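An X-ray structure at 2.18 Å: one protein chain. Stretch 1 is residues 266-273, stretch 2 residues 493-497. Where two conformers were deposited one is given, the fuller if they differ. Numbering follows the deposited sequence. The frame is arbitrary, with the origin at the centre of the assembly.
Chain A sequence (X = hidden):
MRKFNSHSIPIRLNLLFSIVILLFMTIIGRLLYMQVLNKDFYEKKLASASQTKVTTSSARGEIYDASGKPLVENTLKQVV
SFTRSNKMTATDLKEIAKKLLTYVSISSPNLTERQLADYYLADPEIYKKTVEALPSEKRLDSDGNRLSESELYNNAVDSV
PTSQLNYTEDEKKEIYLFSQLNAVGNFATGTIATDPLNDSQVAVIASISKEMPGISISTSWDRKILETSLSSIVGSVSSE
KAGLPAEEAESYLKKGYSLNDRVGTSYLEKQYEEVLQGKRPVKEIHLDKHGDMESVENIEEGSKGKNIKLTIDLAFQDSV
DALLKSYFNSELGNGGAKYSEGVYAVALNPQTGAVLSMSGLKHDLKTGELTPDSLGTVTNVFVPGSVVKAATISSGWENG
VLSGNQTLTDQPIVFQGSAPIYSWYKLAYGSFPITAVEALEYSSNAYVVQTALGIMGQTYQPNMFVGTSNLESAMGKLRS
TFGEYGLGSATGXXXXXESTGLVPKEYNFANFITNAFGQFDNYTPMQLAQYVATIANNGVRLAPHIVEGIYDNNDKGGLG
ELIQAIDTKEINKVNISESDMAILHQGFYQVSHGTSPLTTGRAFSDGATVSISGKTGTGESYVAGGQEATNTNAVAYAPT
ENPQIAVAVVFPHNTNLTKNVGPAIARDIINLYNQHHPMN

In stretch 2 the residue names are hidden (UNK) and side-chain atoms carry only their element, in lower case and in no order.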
# COMPACT_ATOMS: atom_id res chain seq x y z
N SER A 266 -2.57 7.25 -4.63
CA SER A 266 -2.10 6.46 -3.50
C SER A 266 -2.63 5.02 -3.50
O SER A 266 -3.70 4.74 -4.04
CB SER A 266 -2.47 7.18 -2.19
OG SER A 266 -3.88 7.20 -2.04
N TYR A 267 -1.87 4.11 -2.89
CA TYR A 267 -2.28 2.73 -2.66
C TYR A 267 -2.81 1.99 -3.88
O TYR A 267 -2.27 2.16 -4.98
CB TYR A 267 -3.18 2.65 -1.41
CG TYR A 267 -2.47 3.30 -0.25
CD1 TYR A 267 -2.92 4.51 0.29
CD2 TYR A 267 -1.30 2.74 0.27
CE1 TYR A 267 -2.24 5.13 1.33
CE2 TYR A 267 -0.61 3.35 1.30
CZ TYR A 267 -1.09 4.54 1.83
OH TYR A 267 -0.42 5.17 2.85
N LEU A 268 -3.87 1.20 -3.73
CA LEU A 268 -4.44 0.47 -4.86
C LEU A 268 -4.78 1.33 -6.09
O LEU A 268 -4.56 0.90 -7.23
CB LEU A 268 -5.64 -0.39 -4.44
CG LEU A 268 -5.48 -1.55 -3.47
CD1 LEU A 268 -6.82 -2.27 -3.26
CD2 LEU A 268 -4.40 -2.53 -3.96
N GLU A 269 -5.35 2.52 -5.89
CA GLU A 269 -5.79 3.32 -7.04
C GLU A 269 -4.56 3.66 -7.85
O GLU A 269 -4.62 3.71 -9.07
CB GLU A 269 -6.49 4.63 -6.64
CG GLU A 269 -7.84 4.50 -5.97
CD GLU A 269 -8.99 4.45 -6.95
OE1 GLU A 269 -8.77 4.13 -8.15
OE2 GLU A 269 -10.13 4.73 -6.52
N LYS A 270 -3.44 3.89 -7.17
CA LYS A 270 -2.20 4.19 -7.86
C LYS A 270 -1.57 2.93 -8.45
O LYS A 270 -1.17 2.92 -9.60
CB LYS A 270 -1.22 4.90 -6.92
CG LYS A 270 0.11 5.30 -7.58
CD LYS A 270 0.93 6.21 -6.68
CE LYS A 270 2.38 6.20 -7.10
NZ LYS A 270 3.05 7.43 -6.61
N GLN A 271 -1.46 1.88 -7.65
CA GLN A 271 -0.83 0.65 -8.11
C GLN A 271 -1.44 0.11 -9.41
O GLN A 271 -0.72 -0.36 -10.29
CB GLN A 271 -0.87 -0.40 -7.00
CG GLN A 271 -0.09 -1.62 -7.32
CD GLN A 271 1.41 -1.39 -7.22
OE1 GLN A 271 2.20 -2.30 -7.50
NE2 GLN A 271 1.80 -0.19 -6.83
N TYR A 272 -2.77 0.17 -9.51
CA TYR A 272 -3.48 -0.42 -10.64
C TYR A 272 -4.07 0.62 -11.57
O TYR A 272 -5.02 0.35 -12.31
CB TYR A 272 -4.55 -1.41 -10.15
CG TYR A 272 -3.92 -2.64 -9.55
CD1 TYR A 272 -3.62 -2.70 -8.20
CD2 TYR A 272 -3.56 -3.72 -10.35
CE1 TYR A 272 -3.00 -3.82 -7.64
CE2 TYR A 272 -2.96 -4.83 -9.80
CZ TYR A 272 -2.68 -4.88 -8.46
OH TYR A 272 -2.06 -6.00 -7.94
N GLU A 273 -3.46 1.80 -11.55
CA GLU A 273 -3.83 2.92 -12.41
C GLU A 273 -3.94 2.55 -13.89
O GLU A 273 -4.88 2.95 -14.56
CB GLU A 273 -2.84 4.08 -12.21
CG GLU A 273 -2.83 5.14 -13.32
CD GLU A 273 -4.16 5.83 -13.51
OE1 GLU A 273 -4.86 6.15 -12.52
OE2 GLU A 273 -4.49 6.08 -14.69
N UNK A 493 4.70 -6.94 -2.28
CA UNK A 493 3.26 -6.68 -2.18
C UNK A 493 2.86 -5.59 -3.19
O UNK A 493 3.65 -4.69 -3.46
c UNK A 493 0.77 -6.05 0.68
c UNK A 493 3.31 -4.91 -0.39
c UNK A 493 2.82 -6.30 -0.78
c UNK A 493 1.29 -6.42 -0.66
N UNK A 494 1.64 -5.70 -3.73
CA UNK A 494 1.13 -4.81 -4.78
C UNK A 494 0.62 -3.46 -4.23
O UNK A 494 -0.55 -3.08 -4.42
c UNK A 494 0.07 -5.53 -5.62
o UNK A 494 -2.10 -6.52 -5.39
c UNK A 494 -1.07 -6.16 -4.78
o UNK A 494 -0.91 -6.38 -3.54
N UNK A 495 1.50 -2.74 -3.54
CA UNK A 495 1.22 -1.38 -3.09
C UNK A 495 2.45 -0.57 -3.44
O UNK A 495 3.54 -1.12 -3.52
c UNK A 495 -0.46 -1.98 0.44
c UNK A 495 -1.61 -1.26 -1.66
c UNK A 495 0.94 -1.33 -1.57
c UNK A 495 -0.38 -1.94 -1.08
N UNK A 496 2.29 0.74 -3.69
CA UNK A 496 3.42 1.52 -4.24
C UNK A 496 4.68 1.52 -3.37
O UNK A 496 5.78 1.42 -3.90
c UNK A 496 2.86 2.94 -4.41
c UNK A 496 1.01 1.46 -3.78
c UNK A 496 1.39 2.87 -4.11
N UNK A 497 4.52 1.59 -2.06
CA UNK A 497 5.65 1.78 -1.14
C UNK A 497 5.50 1.05 0.20
O UNK A 497 4.71 1.46 1.04
o UNK A 497 8.14 2.88 -0.32
c UNK A 497 7.12 3.56 -0.08
o UNK A 497 7.09 4.47 0.78
c UNK A 497 5.85 3.28 -0.87

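Position 493 carries four carbons and no heteroatom. The side chain forks at its first carbon, one arm runs two carbons long, and none of it reaches stretch 1. Beta branching with a longer arm means isoleucine. Ile493 stays out of the contact; its backbone O takes a weak bond of 2.9 Å from the backbone N of 495.

Position 494 has two carbons, the second bearing two oxygens: a short carboxylate. Its CB points toward the helix, and one of the oxygens lies 2.6 Å from Tyr272 OH, near the plane of that ring and at its edge. Two carbons, the second being the carboxylate carbon, make aspartate. In Asp494 the oxygen in question is OD2, and Tyr272 OH donates the hydrogen bond to it. Both carboxylate oxygens also find hydrogen bonds elsewhere in the structure, so this buried acid is well paid for.

Position 495 again has four carbons, but the fork comes at the second. Its CB points away from stretch 1, yet the end of the side chain returns: one end carbon sits 3.8 Å from Leu268 CD2 and 4.2 Å from Tyr267 CB, at the edge of the Tyr267 ring. That is leucine, and the carbon is Leu495 CD2. Leu268 does the same from its own side, starting away and ending nearer, so the two leucines meet by their tips.

Position 496 shows three carbons closing a ring onto the backbone N. The ring carbon bonded to that N lies 3.6 Å from Tyr267 O, and the next one round 4.2 Å from Lys270 CD. The closed ring leaves proline as the reading, with these carbons CD and CG. Pro496 has the largest covered area in its stretch. Gln271 NE2 comes within 3.3 Å of Pro496 N, but a proline nitrogen has no hydrogen to share, and this is packing alone.

Position 497 has two carbons, the second with two oxygens, and its side chain touches nothing on stretch 1. It is another aspartate, and Asp497 adds almost nothing.

The contact rests on one directional bond and a good deal of close packing. The helix turns are held by their own backbone bonds, while the facing segment has no regular structure. Tyr272 reaches in from just past the helix and donates to Asp494 OD2. Gln271 packs its CG 3.3 Å from Asp494 O and lays its amide beside the proline. The rule to take away is economy: a single hydrogen bond, from a tyrosine to a buried aspartate, crosses the contact, and leucine tips, a proline ring and the glutamine beside it supply much of the packing.

Stretch 2 (493-497) IDLPD
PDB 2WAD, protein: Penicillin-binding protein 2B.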